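Local structure of beta-phenylalanine aminotransferase (Variovorax paradoxus, 4AO9) at residues E138-I143 against T283-Y288; R131-I136 against L146-S151; Q402-H407 against A437-F442; L377-F382 against S416-V421. The protein catalyses the pyridoxal-phosphate-dependent transfer of the amino group of beta-phenylalanine, probably to a keto-acid acceptor, as a class-III aminotransferase. All coordinates share one frame; numbering follows the deposited sequence.

Interaction 1. Residues E138-I143 against T283-Y288; sequences ERFPQI and TTLGKY. With PLP (pyridoxal-5'-phosphate), chain C.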
# COMPACT_ATOMS: atom_id res chain seq x y z
N GLU A 138 -1.69 -19.86 -11.98
CA GLU A 138 -2.38 -21.12 -12.27
C GLU A 138 -3.88 -21.01 -12.02
O GLU A 138 -4.68 -21.59 -12.76
CB GLU A 138 -1.78 -22.27 -11.47
CG GLU A 138 -0.43 -22.69 -11.97
CD GLU A 138 0.28 -23.70 -11.06
OE1 GLU A 138 -0.17 -23.93 -9.91
OE2 GLU A 138 1.31 -24.24 -11.50
N ARG A 139 -4.26 -20.27 -10.98
CA ARG A 139 -5.66 -20.10 -10.62
C ARG A 139 -6.39 -19.17 -11.57
O ARG A 139 -7.58 -19.36 -11.85
CB ARG A 139 -5.76 -19.58 -9.18
CG ARG A 139 -7.18 -19.52 -8.64
CD ARG A 139 -7.14 -19.29 -7.15
NE ARG A 139 -8.47 -19.16 -6.54
CZ ARG A 139 -8.77 -19.64 -5.34
NH1 ARG A 139 -7.86 -20.30 -4.63
NH2 ARG A 139 -9.99 -19.45 -4.85
N PHE A 140 -5.67 -18.16 -12.07
CA PHE A 140 -6.24 -17.17 -12.96
C PHE A 140 -5.36 -17.10 -14.22
O PHE A 140 -4.49 -16.24 -14.34
CB PHE A 140 -6.30 -15.80 -12.26
CG PHE A 140 -6.99 -15.83 -10.92
CD1 PHE A 140 -8.38 -15.92 -10.82
CD2 PHE A 140 -6.25 -15.74 -9.74
CE1 PHE A 140 -9.02 -15.94 -9.59
CE2 PHE A 140 -6.89 -15.74 -8.50
CZ PHE A 140 -8.27 -15.85 -8.42
N PRO A 141 -5.58 -18.03 -15.17
CA PRO A 141 -4.65 -18.19 -16.29
C PRO A 141 -4.55 -17.00 -17.25
O PRO A 141 -3.61 -16.94 -18.07
CB PRO A 141 -5.16 -19.44 -17.00
CG PRO A 141 -5.94 -20.17 -15.97
CD PRO A 141 -6.59 -19.10 -15.15
N GLN A 142 -5.48 -16.05 -17.16
CA GLN A 142 -5.36 -14.78 -17.88
C GLN A 142 -4.22 -13.92 -17.34
O GLN A 142 -3.86 -12.90 -17.92
CB GLN A 142 -6.68 -13.98 -17.85
CG GLN A 142 -7.06 -13.46 -16.46
CD GLN A 142 -7.92 -14.42 -15.66
OE1 GLN A 142 -7.63 -15.62 -15.56
NE2 GLN A 142 -8.98 -13.89 -15.06
N ILE A 143 -3.65 -14.36 -16.21
CA ILE A 143 -2.47 -13.72 -15.64
C ILE A 143 -1.25 -14.58 -15.99
O ILE A 143 -1.04 -15.65 -15.41
CB ILE A 143 -2.61 -13.53 -14.12
CG1 ILE A 143 -3.82 -12.63 -13.82
CG2 ILE A 143 -1.32 -12.97 -13.52
CD1 ILE A 143 -4.14 -12.50 -12.33
N THR A 283 -5.33 -7.89 -15.21
CA THR A 283 -6.25 -8.13 -14.12
C THR A 283 -5.58 -7.66 -12.84
O THR A 283 -4.39 -7.92 -12.63
CB THR A 283 -6.54 -9.63 -14.00
OG1 THR A 283 -7.19 -10.07 -15.21
CG2 THR A 283 -7.46 -9.92 -12.80
N THR A 284 -6.35 -7.00 -11.98
CA THR A 284 -5.85 -6.66 -10.65
C THR A 284 -6.55 -7.50 -9.59
O THR A 284 -7.72 -7.89 -9.74
CB THR A 284 -5.97 -5.16 -10.37
OG1 THR A 284 -7.35 -4.77 -10.51
CG2 THR A 284 -5.10 -4.36 -11.35
N LEU A 285 -5.79 -7.79 -8.53
CA LEU A 285 -6.23 -8.64 -7.42
C LEU A 285 -5.87 -7.98 -6.10
O LEU A 285 -4.99 -7.12 -6.04
CB LEU A 285 -5.52 -9.99 -7.50
CG LEU A 285 -5.76 -10.84 -8.74
CD1 LEU A 285 -4.78 -12.02 -8.71
CD2 LEU A 285 -7.19 -11.34 -8.80
N GLY A 286 -6.55 -8.39 -5.04
CA GLY A 286 -6.26 -7.87 -3.72
C GLY A 286 -7.07 -8.57 -2.66
O GLY A 286 -7.49 -9.73 -2.82
N LYS A 287 -7.28 -7.84 -1.57
CA LYS A 287 -8.08 -8.30 -0.41
C LYS A 287 -7.64 -9.73 0.04
O LYS A 287 -6.51 -9.90 0.50
CB LYS A 287 -9.58 -8.04 -0.66
CG LYS A 287 -9.77 -6.50 -0.53
CD LYS A 287 -11.23 -6.11 -0.35
CE LYS A 287 -11.46 -4.60 -0.23
NZ LYS A 287 -11.86 -4.04 -1.55
N TYR A 288 -8.48 -10.74 -0.11
CA TYR A 288 -8.22 -12.05 0.51
C TYR A 288 -7.01 -12.83 -0.03
O TYR A 288 -6.56 -13.79 0.60
CB TYR A 288 -9.46 -12.94 0.38
CG TYR A 288 -9.62 -13.45 -1.04
CD1 TYR A 288 -10.19 -12.65 -2.02
CD2 TYR A 288 -9.15 -14.72 -1.41
CE1 TYR A 288 -10.30 -13.09 -3.32
CE2 TYR A 288 -9.27 -15.17 -2.72
CZ TYR A 288 -9.85 -14.35 -3.67
OH TYR A 288 -9.94 -14.78 -4.97
N1 PLP C . -10.83 -2.30 -6.21
C2 PLP C . -11.87 -2.95 -5.70
C2A PLP C . -12.92 -3.47 -6.68
C3 PLP C . -11.98 -3.14 -4.31
O3 PLP C . -12.96 -3.76 -3.87
C4 PLP C . -11.00 -2.66 -3.43
C4A PLP C . -11.05 -2.87 -1.90
C5 PLP C . -9.93 -1.96 -4.03
C6 PLP C . -9.88 -1.80 -5.41
C5A PLP C . -8.79 -1.35 -3.18
O4P PLP C . -8.00 -2.23 -2.50
P PLP C . -7.20 -1.66 -1.22
O1P PLP C . -8.28 -1.24 -0.15
O2P PLP C . -6.37 -0.41 -1.65
O3P PLP C . -6.30 -2.77 -0.79
O HOH W 1 -5.58 -10.46 -17.48
O HOH W 2 -9.81 -11.06 -15.24
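Ile143 and Leu285 meet end on where the turn that follows helix 129-139 lies against strand 282-286 of the seven-stranded mixed sheet, the core of the large domain in this fold-type-I, PLP-dependent family. The apolar part comes first. Ile143 CD1 touches Leu285 CD1 at 3.7 Å, and the same Leu285 methyl lies 4.1 Å from Phe140 CD2. Leu285 CD2 hangs over one face of the Phe140 ring, while Arg139 CG covers the other, 3.7 Å above the plane and toward the rim. At the ring edge, Phe140 CZ is 4.0 Å from Tyr288 OH, a hydroxyl that is hydrogen-bonded to Ser265.

The polar part runs through two waters that both reach Thr283 OG1. Water 1 takes the proton of Thr283 OG1 at 2.8 Å and gives one to Gln142 O; water 2 accepts from Gln142 NE2 at 3.0 Å and donates to Thr283 OG1. Thr283 OG1 is also hydrogen-bonded to Ser280 OG. Gln142 can bring its amide back to this spot because its chain folds at the second torsion (chi2 -90°). Its OE1 is held separately by Asn274.

The covalent link is at Lys287, two residues on from Leu285. Lys287 NZ is bonded to PLP C4A, as in the internal aldimine of these enzymes, and the same Lys287 NZ makes a weak, bent hydrogen bond to PLP O3 at 2.6 Å, with an N-H...O angle of 123°.

Interaction 2. Residues R131-I136 against L146-S151; sequences RLARLI and LRFTNS. With PLP (pyridoxal-5'-phosphate), chain C.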
# COMPACT_ATOMS: atom_id res chain seq x y z
N ARG A 131 6.32 -19.04 -5.13
CA ARG A 131 5.27 -20.04 -4.88
C ARG A 131 3.89 -19.40 -5.01
O ARG A 131 2.98 -19.96 -5.64
CB ARG A 131 5.40 -20.63 -3.47
CG ARG A 131 6.75 -21.22 -3.12
CD ARG A 131 6.66 -21.93 -1.78
NE ARG A 131 5.86 -23.15 -1.87
CZ ARG A 131 5.47 -23.88 -0.83
NH1 ARG A 131 5.80 -23.52 0.40
NH2 ARG A 131 4.75 -24.99 -1.02
N LEU A 132 3.74 -18.22 -4.43
CA LEU A 132 2.45 -17.55 -4.48
C LEU A 132 2.18 -17.01 -5.88
O LEU A 132 1.05 -17.12 -6.37
CB LEU A 132 2.36 -16.44 -3.42
CG LEU A 132 1.04 -15.66 -3.38
CD1 LEU A 132 -0.18 -16.59 -3.17
CD2 LEU A 132 1.07 -14.55 -2.31
N ALA A 133 3.20 -16.45 -6.54
CA ALA A 133 3.02 -15.99 -7.92
C ALA A 133 2.57 -17.11 -8.84
O ALA A 133 1.61 -16.93 -9.61
CB ALA A 133 4.29 -15.34 -8.45
N ARG A 134 3.23 -18.26 -8.75
CA ARG A 134 2.84 -19.42 -9.56
C ARG A 134 1.41 -19.87 -9.27
O ARG A 134 0.64 -20.13 -10.20
CB ARG A 134 3.83 -20.57 -9.33
CG ARG A 134 3.38 -21.89 -9.96
CD ARG A 134 4.47 -22.93 -9.88
NE ARG A 134 4.03 -24.13 -10.60
CZ ARG A 134 4.82 -25.15 -10.93
NH1 ARG A 134 6.11 -25.14 -10.62
NH2 ARG A 134 4.31 -26.18 -11.59
N LEU A 135 1.05 -19.95 -7.99
CA LEU A 135 -0.29 -20.34 -7.59
C LEU A 135 -1.34 -19.42 -8.20
O LEU A 135 -2.35 -19.88 -8.74
CB LEU A 135 -0.42 -20.34 -6.07
CG LEU A 135 -1.69 -20.99 -5.52
CD1 LEU A 135 -1.69 -22.50 -5.74
CD2 LEU A 135 -1.80 -20.72 -4.04
N ILE A 136 -1.08 -18.11 -8.16
CA ILE A 136 -2.05 -17.16 -8.68
C ILE A 136 -2.19 -17.27 -10.20
O ILE A 136 -3.31 -17.25 -10.72
CB ILE A 136 -1.70 -15.72 -8.24
CG1 ILE A 136 -1.89 -15.58 -6.73
CG2 ILE A 136 -2.55 -14.72 -9.01
CD1 ILE A 136 -1.23 -14.30 -6.15
N LEU A 146 2.85 -11.66 -13.12
CA LEU A 146 2.32 -10.64 -12.22
C LEU A 146 3.43 -9.99 -11.42
O LEU A 146 4.57 -10.48 -11.43
CB LEU A 146 1.30 -11.25 -11.24
CG LEU A 146 1.75 -12.36 -10.29
CD1 LEU A 146 2.55 -11.83 -9.09
CD2 LEU A 146 0.55 -13.16 -9.78
N ARG A 147 3.10 -8.89 -10.76
CA ARG A 147 3.92 -8.33 -9.68
C ARG A 147 3.02 -8.06 -8.48
O ARG A 147 1.83 -7.78 -8.64
CB ARG A 147 4.62 -7.06 -10.13
CG ARG A 147 5.69 -7.31 -11.19
CD ARG A 147 6.26 -6.02 -11.71
NE ARG A 147 7.16 -5.35 -10.77
CZ ARG A 147 8.49 -5.47 -10.74
NH1 ARG A 147 9.14 -6.29 -11.57
NH2 ARG A 147 9.17 -4.74 -9.86
N PHE A 148 3.59 -8.14 -7.28
CA PHE A 148 2.86 -7.86 -6.05
C PHE A 148 2.98 -6.40 -5.65
O PHE A 148 3.99 -5.74 -5.92
CB PHE A 148 3.41 -8.72 -4.91
CG PHE A 148 3.23 -10.19 -5.13
CD1 PHE A 148 1.96 -10.75 -5.14
CD2 PHE A 148 4.34 -11.01 -5.27
CE1 PHE A 148 1.79 -12.13 -5.33
CE2 PHE A 148 4.18 -12.39 -5.46
CZ PHE A 148 2.92 -12.94 -5.50
N THR A 149 1.92 -5.92 -5.01
CA THR A 149 1.88 -4.59 -4.45
C THR A 149 1.41 -4.68 -3.00
O THR A 149 1.15 -5.78 -2.49
CB THR A 149 0.91 -3.68 -5.25
OG1 THR A 149 -0.41 -4.23 -5.15
CG2 THR A 149 1.31 -3.60 -6.71
N ASN A 150 1.26 -3.53 -2.35
CA ASN A 150 0.85 -3.51 -0.95
C ASN A 150 -0.63 -3.26 -0.71
O ASN A 150 -1.08 -3.20 0.43
CB ASN A 150 1.69 -2.48 -0.21
CG ASN A 150 3.15 -2.74 -0.38
OD1 ASN A 150 3.67 -3.74 0.14
ND2 ASN A 150 3.82 -1.94 -1.21
N SER A 151 -1.38 -3.08 -1.80
CA SER A 151 -2.81 -2.78 -1.73
C SER A 151 -3.41 -2.93 -3.12
O SER A 151 -2.70 -2.93 -4.13
CB SER A 151 -3.04 -1.34 -1.24
OG SER A 151 -2.54 -0.41 -2.20
N1 PLP C . -10.83 -2.30 -6.21
C2 PLP C . -11.87 -2.95 -5.70
C2A PLP C . -12.92 -3.47 -6.68
C3 PLP C . -11.98 -3.14 -4.31
O3 PLP C . -12.96 -3.76 -3.87
C4 PLP C . -11.00 -2.66 -3.43
C4A PLP C . -11.05 -2.87 -1.90
C5 PLP C . -9.93 -1.96 -4.03
C6 PLP C . -9.88 -1.80 -5.41
C5A PLP C . -8.79 -1.35 -3.18
O4P PLP C . -8.00 -2.23 -2.50
P PLP C . -7.20 -1.66 -1.22
O1P PLP C . -8.28 -1.24 -0.15
O2P PLP C . -6.37 -0.41 -1.65
O3P PLP C . -6.30 -2.77 -0.79
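Leu146 and Phe148 both turn their side chains down onto Leu132, Ala133 and Ile136, but by different torsions. In Leu146, CG sits between the backbone N and the carbonyl carbon (chi1 61°), which, with chi2, brings CD1 under the Phe148 ring, 3.7 Å from its plane and over its centre. Phe148 CG swings opposite its carbonyl carbon (chi1 -63°), and the ring enters the helix surface rim first. Phe148 CZ ends 3.7 Å from Ala133 N, in the ring plane, and Ile136 CD1 faces Phe148 CE1 at 3.8 Å. Leu132 CG comes in obliquely, 3.9 Å from Phe148 CZ. Helix 129-139 covers strand 145-149, an outermost strand of the large-domain sheet within this chain, the axes of the two short segments passing 9.4 Å apart. An alanine replacing Leu132 is likely to leave the CE1-CZ corner of the ring short of packing and freer to rock. Met55 of the second subunit also packs on Ala133 and Phe148. Ile136 CG2 crosses Leu146 CD2 at about a right angle, 3.6 Å away. Ser151 N-caps helix 152-167, whose Gly152 and Thr153 bind PLP. Ser151 CB lies 3.5 Å from PLP O2P, and Thr149 OG1 donates to Ser151 O at 2.8 Å.

Interaction 3. Residues Q402-H407 against A437-F442; sequences QLLFFH and AAIGSF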
# COMPACT_ATOMS: atom_id res chain seq x y z
N GLN A 402 -29.38 2.92 7.76
CA GLN A 402 -28.95 3.07 9.16
C GLN A 402 -29.85 2.26 10.09
O GLN A 402 -29.36 1.54 10.97
CB GLN A 402 -28.92 4.54 9.59
CG GLN A 402 -27.93 5.40 8.84
CD GLN A 402 -27.89 6.80 9.39
OE1 GLN A 402 -27.38 7.03 10.49
NE2 GLN A 402 -28.42 7.75 8.63
N LEU A 403 -31.16 2.37 9.90
CA LEU A 403 -32.10 1.60 10.72
C LEU A 403 -31.84 0.10 10.62
O LEU A 403 -31.84 -0.60 11.63
CB LEU A 403 -33.56 1.95 10.38
CG LEU A 403 -34.02 3.37 10.76
CD1 LEU A 403 -35.40 3.70 10.21
CD2 LEU A 403 -34.02 3.59 12.27
N LEU A 404 -31.57 -0.39 9.40
CA LEU A 404 -31.20 -1.79 9.19
C LEU A 404 -29.94 -2.18 9.96
O LEU A 404 -29.91 -3.20 10.65
CB LEU A 404 -31.01 -2.09 7.70
CG LEU A 404 -30.56 -3.52 7.37
CD1 LEU A 404 -31.57 -4.58 7.83
CD2 LEU A 404 -30.34 -3.64 5.87
N PHE A 405 -28.90 -1.35 9.82
CA PHE A 405 -27.62 -1.57 10.50
C PHE A 405 -27.79 -1.72 12.01
O PHE A 405 -27.29 -2.67 12.61
CB PHE A 405 -26.64 -0.44 10.17
CG PHE A 405 -25.35 -0.52 10.94
CD1 PHE A 405 -24.34 -1.40 10.55
CD2 PHE A 405 -25.17 0.26 12.08
CE1 PHE A 405 -23.16 -1.50 11.28
CE2 PHE A 405 -23.98 0.17 12.82
CZ PHE A 405 -22.98 -0.71 12.41
N PHE A 406 -28.51 -0.77 12.62
CA PHE A 406 -28.72 -0.81 14.08
C PHE A 406 -29.60 -1.97 14.51
O PHE A 406 -29.34 -2.60 15.54
CB PHE A 406 -29.27 0.53 14.59
CG PHE A 406 -28.29 1.66 14.49
CD1 PHE A 406 -27.12 1.66 15.25
CD2 PHE A 406 -28.53 2.74 13.64
CE1 PHE A 406 -26.21 2.70 15.15
CE2 PHE A 406 -27.62 3.79 13.54
CZ PHE A 406 -26.45 3.76 14.30
N HIS A 407 -30.61 -2.28 13.71
CA HIS A 407 -31.44 -3.45 13.94
C HIS A 407 -30.60 -4.72 13.96
O HIS A 407 -30.75 -5.56 14.84
CB HIS A 407 -32.56 -3.57 12.90
CG HIS A 407 -33.33 -4.85 13.01
ND1 HIS A 407 -34.29 -5.05 13.98
CD2 HIS A 407 -33.25 -6.00 12.30
CE1 HIS A 407 -34.78 -6.27 13.85
NE2 HIS A 407 -34.17 -6.87 12.84
N ALA A 437 -33.68 -14.46 9.38
CA ALA A 437 -34.65 -14.17 10.44
C ALA A 437 -34.60 -12.71 10.87
O ALA A 437 -35.63 -12.11 11.17
CB ALA A 437 -34.44 -15.11 11.62
N ALA A 438 -33.40 -12.11 10.88
CA ALA A 438 -33.23 -10.72 11.28
C ALA A 438 -33.78 -9.73 10.25
O ALA A 438 -34.29 -8.67 10.60
CB ALA A 438 -31.76 -10.42 11.60
N ILE A 439 -33.69 -10.09 8.97
CA ILE A 439 -34.33 -9.29 7.93
C ILE A 439 -35.85 -9.42 8.06
O ILE A 439 -36.57 -8.43 7.90
CB ILE A 439 -33.83 -9.69 6.50
CG1 ILE A 439 -32.31 -9.49 6.40
CG2 ILE A 439 -34.58 -8.91 5.40
CD1 ILE A 439 -31.81 -8.07 6.71
N GLY A 440 -36.32 -10.62 8.38
CA GLY A 440 -37.74 -10.87 8.64
C GLY A 440 -38.25 -10.01 9.78
O GLY A 440 -39.30 -9.36 9.67
N SER A 441 -37.51 -9.98 10.89
CA SER A 441 -37.90 -9.17 12.03
C SER A 441 -37.76 -7.67 11.75
O SER A 441 -38.53 -6.86 12.27
CB SER A 441 -37.15 -9.57 13.31
OG SER A 441 -35.75 -9.33 13.19
N PHE A 442 -36.79 -7.30 10.91
CA PHE A 442 -36.67 -5.91 10.48
C PHE A 442 -37.92 -5.44 9.75
O PHE A 442 -38.50 -4.41 10.10
CB PHE A 442 -35.43 -5.71 9.59
CG PHE A 442 -35.27 -4.30 9.11
CD1 PHE A 442 -34.89 -3.29 9.99
CD2 PHE A 442 -35.50 -3.97 7.77
CE1 PHE A 442 -34.75 -1.98 9.55
CE2 PHE A 442 -35.36 -2.66 7.32
CZ PHE A 442 -34.98 -1.66 8.22
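The His407 ring lies with one face over the backbone of Phe442, whose CA stands 3.6 Å above its plane toward the rim, while Ser441 OG and Ala438 O meet the ring at its edge. The Phe442 ring in turn carries Leu404 CD1 over one face: a CH-pi contact, 4.0 Å from the methyl to the ring centroid. The two rings themselves meet obliquely, with planes at 53°. This is a helix-helix contact in the C-terminal part of the chain, helix 398-410 crossing helix 429-445 at 126° between the axes of the two short segments, which pass 10.5 Å apart.

His407 supplies the polar link. With CG swung opposite the backbone N (chi1 173°), its ring extends straight across to the other helix, and NE2 reaches two oxygens. His407 NE2 donates to Ala438 O at 2.9 Å, the donor tilted only slightly from the carbonyl plane. His407 NE2 is also hydrogen-bonded to Ser441 OG, at 2.9 Å. Ala438 O already accepts Phe442 N, so the histidine adds a second donor to a carbonyl engaged in its own helix's i to i+4 bond.

Away from the histidine, around Leu404, the contact is apolar. Leu404 CD1 also meets Ile439 CD1 at 3.7 Å, and Ile439 continues onto Leu358 and Leu361 of helix 341-365. Leu403 reaches the other way, to Ile26 and Leu30 of helix 23-40. The far rim of the phenylalanine presses on the backbone of helix 398-410, where Phe442 CE1 lies 3.6 Å from Leu404 N.

Interaction 4. Residues L377-F382 against S416-V421; sequences LMNAHF and SPRGFV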
# COMPACT_ATOMS: atom_id res chain seq x y z
N LEU A 377 -21.32 -12.50 -2.18
CA LEU A 377 -21.36 -11.05 -1.97
C LEU A 377 -22.71 -10.49 -2.37
O LEU A 377 -23.18 -10.72 -3.48
CB LEU A 377 -20.27 -10.36 -2.79
CG LEU A 377 -18.83 -10.86 -2.61
CD1 LEU A 377 -17.90 -10.09 -3.55
CD2 LEU A 377 -18.40 -10.73 -1.16
N MET A 378 -23.35 -9.75 -1.47
CA MET A 378 -24.63 -9.11 -1.80
C MET A 378 -24.79 -7.80 -1.05
O MET A 378 -24.03 -7.50 -0.14
CB MET A 378 -25.81 -10.06 -1.53
CG MET A 378 -25.91 -10.48 -0.08
SD MET A 378 -26.90 -11.97 0.18
CE MET A 378 -25.71 -13.23 -0.24
N ASN A 379 -25.79 -7.01 -1.43
CA ASN A 379 -26.00 -5.70 -0.81
C ASN A 379 -27.48 -5.38 -0.73
O ASN A 379 -28.20 -5.51 -1.73
CB ASN A 379 -25.27 -4.62 -1.63
CG ASN A 379 -24.79 -3.43 -0.80
OD1 ASN A 379 -23.59 -3.14 -0.76
ND2 ASN A 379 -25.71 -2.72 -0.15
N ALA A 380 -27.93 -4.96 0.46
CA ALA A 380 -29.31 -4.51 0.67
C ALA A 380 -29.51 -3.16 0.00
O ALA A 380 -28.65 -2.28 0.09
CB ALA A 380 -29.59 -4.41 2.16
N HIS A 381 -30.65 -2.99 -0.68
CA HIS A 381 -31.03 -1.70 -1.25
C HIS A 381 -32.51 -1.47 -1.02
O HIS A 381 -33.31 -2.37 -1.23
CB HIS A 381 -30.75 -1.64 -2.76
CG HIS A 381 -29.30 -1.81 -3.11
ND1 HIS A 381 -28.34 -0.87 -2.80
CD2 HIS A 381 -28.66 -2.80 -3.77
CE1 HIS A 381 -27.17 -1.29 -3.24
NE2 HIS A 381 -27.33 -2.46 -3.83
N PHE A 382 -32.86 -0.26 -0.60
CA PHE A 382 -34.26 0.11 -0.43
C PHE A 382 -34.81 0.77 -1.69
O PHE A 382 -35.11 1.97 -1.72
CB PHE A 382 -34.44 0.97 0.82
CG PHE A 382 -34.14 0.23 2.08
CD1 PHE A 382 -35.10 -0.60 2.66
CD2 PHE A 382 -32.88 0.32 2.67
CE1 PHE A 382 -34.81 -1.31 3.82
CE2 PHE A 382 -32.58 -0.38 3.82
CZ PHE A 382 -33.54 -1.20 4.40
N SER A 416 -22.19 -4.12 7.56
CA SER A 416 -21.69 -2.81 7.15
C SER A 416 -22.82 -1.78 7.11
O SER A 416 -23.96 -2.09 6.75
CB SER A 416 -21.05 -2.92 5.77
OG SER A 416 -21.99 -3.40 4.85
N PRO A 417 -22.49 -0.52 7.45
CA PRO A 417 -23.48 0.55 7.32
C PRO A 417 -24.11 0.61 5.92
O PRO A 417 -25.31 0.90 5.81
CB PRO A 417 -22.67 1.81 7.59
CG PRO A 417 -21.63 1.35 8.57
CD PRO A 417 -21.26 -0.04 8.12
N ARG A 418 -23.34 0.33 4.88
CA ARG A 418 -23.85 0.45 3.52
C ARG A 418 -24.73 -0.72 3.07
O ARG A 418 -25.24 -0.69 1.96
CB ARG A 418 -22.72 0.74 2.51
CG ARG A 418 -21.82 -0.43 2.13
CD ARG A 418 -20.59 0.06 1.36
NE ARG A 418 -19.85 -1.05 0.75
CZ ARG A 418 -18.57 -1.01 0.40
NH1 ARG A 418 -17.84 0.08 0.62
NH2 ARG A 418 -18.00 -2.08 -0.15
N GLY A 419 -24.90 -1.73 3.92
CA GLY A 419 -25.77 -2.87 3.61
C GLY A 419 -25.08 -3.99 2.85
O GLY A 419 -25.73 -4.91 2.37
N PHE A 420 -23.76 -3.90 2.73
CA PHE A 420 -22.91 -4.91 2.09
C PHE A 420 -22.79 -6.14 2.98
O PHE A 420 -22.38 -6.03 4.14
CB PHE A 420 -21.54 -4.27 1.84
CG PHE A 420 -20.56 -5.11 1.04
CD1 PHE A 420 -20.96 -6.04 0.07
CD2 PHE A 420 -19.19 -4.90 1.22
CE1 PHE A 420 -20.00 -6.76 -0.68
CE2 PHE A 420 -18.23 -5.60 0.47
CZ PHE A 420 -18.64 -6.53 -0.48
N VAL A 421 -23.17 -7.30 2.45
CA VAL A 421 -23.14 -8.58 3.15
C VAL A 421 -22.11 -9.47 2.50
O VAL A 421 -22.11 -9.65 1.28
CB VAL A 421 -24.53 -9.26 3.09
CG1 VAL A 421 -24.48 -10.69 3.64
CG2 VAL A 421 -25.55 -8.43 3.84
O HOH W 3 -20.95 -2.93 -1.27
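Val421 and Met378 are an antiparallel hydrogen-bonded pair in the three-stranded sheet 370-374, 377-381 and 420-422. Val421 N gives to Met378 O at 2.7 Å and Met378 N to Val421 O at 3.0 Å, both nearly straight. Their side chains share one face of the sheet, Met378 CG touching Val421 CB at 3.7 Å, and Met378 runs on to Leu354 and Leu358 of helix 341-365.

Asn379, on the other face, stands in a non-hydrogen-bonded pair with Phe420, its amide plane only 11° from that of the ring. Asn379 ND2 donates to Ala380 O at 3.0 Å and apparently also to Arg418 O, whose position is less sure. Water 3, above one face of the Phe420 ring, accepts from Arg418 NE and lies 2.7 Å from Asn379 OD1, to which it may donate. A leucine in place of Asn379 would probably leave Ala380 O without this donor and remove the amide's likely link to Arg418 O, so that the 416-419 turn is held less firmly. At Gly419 a CB would crowd Ala380 O and, at its backbone angles, jam against the carbonyl O of Arg418. Ala380 N donates to Gly419 O at 2.9 Å, approaching from above the carbonyl plane.

How the interactions relate
The four contacts fall into two touching pairs on opposite sides of the chain's centre. Interactions 1 and 2, centres 8 Å apart, share helix 129-139 and the seven-stranded sheet, and meet where Leu285 CD1 packs on Ile136 CG2; their segments alternate along the chain. Both reach PLP, at its lysine and its phosphate end. Interactions 3 and 4, centres 12 Å apart, open after both have closed and also interleave: each strand of interaction 4 precedes a helix of interaction 3, and Leu404, Phe405 and Phe442 lie against Ala380, the Ser416-Pro417 start of the turn and Phe382. Nearest atoms of interactions 1 and 4 are about 7 Å apart, so the C-terminal unit approaches the cofactor region through Arg418.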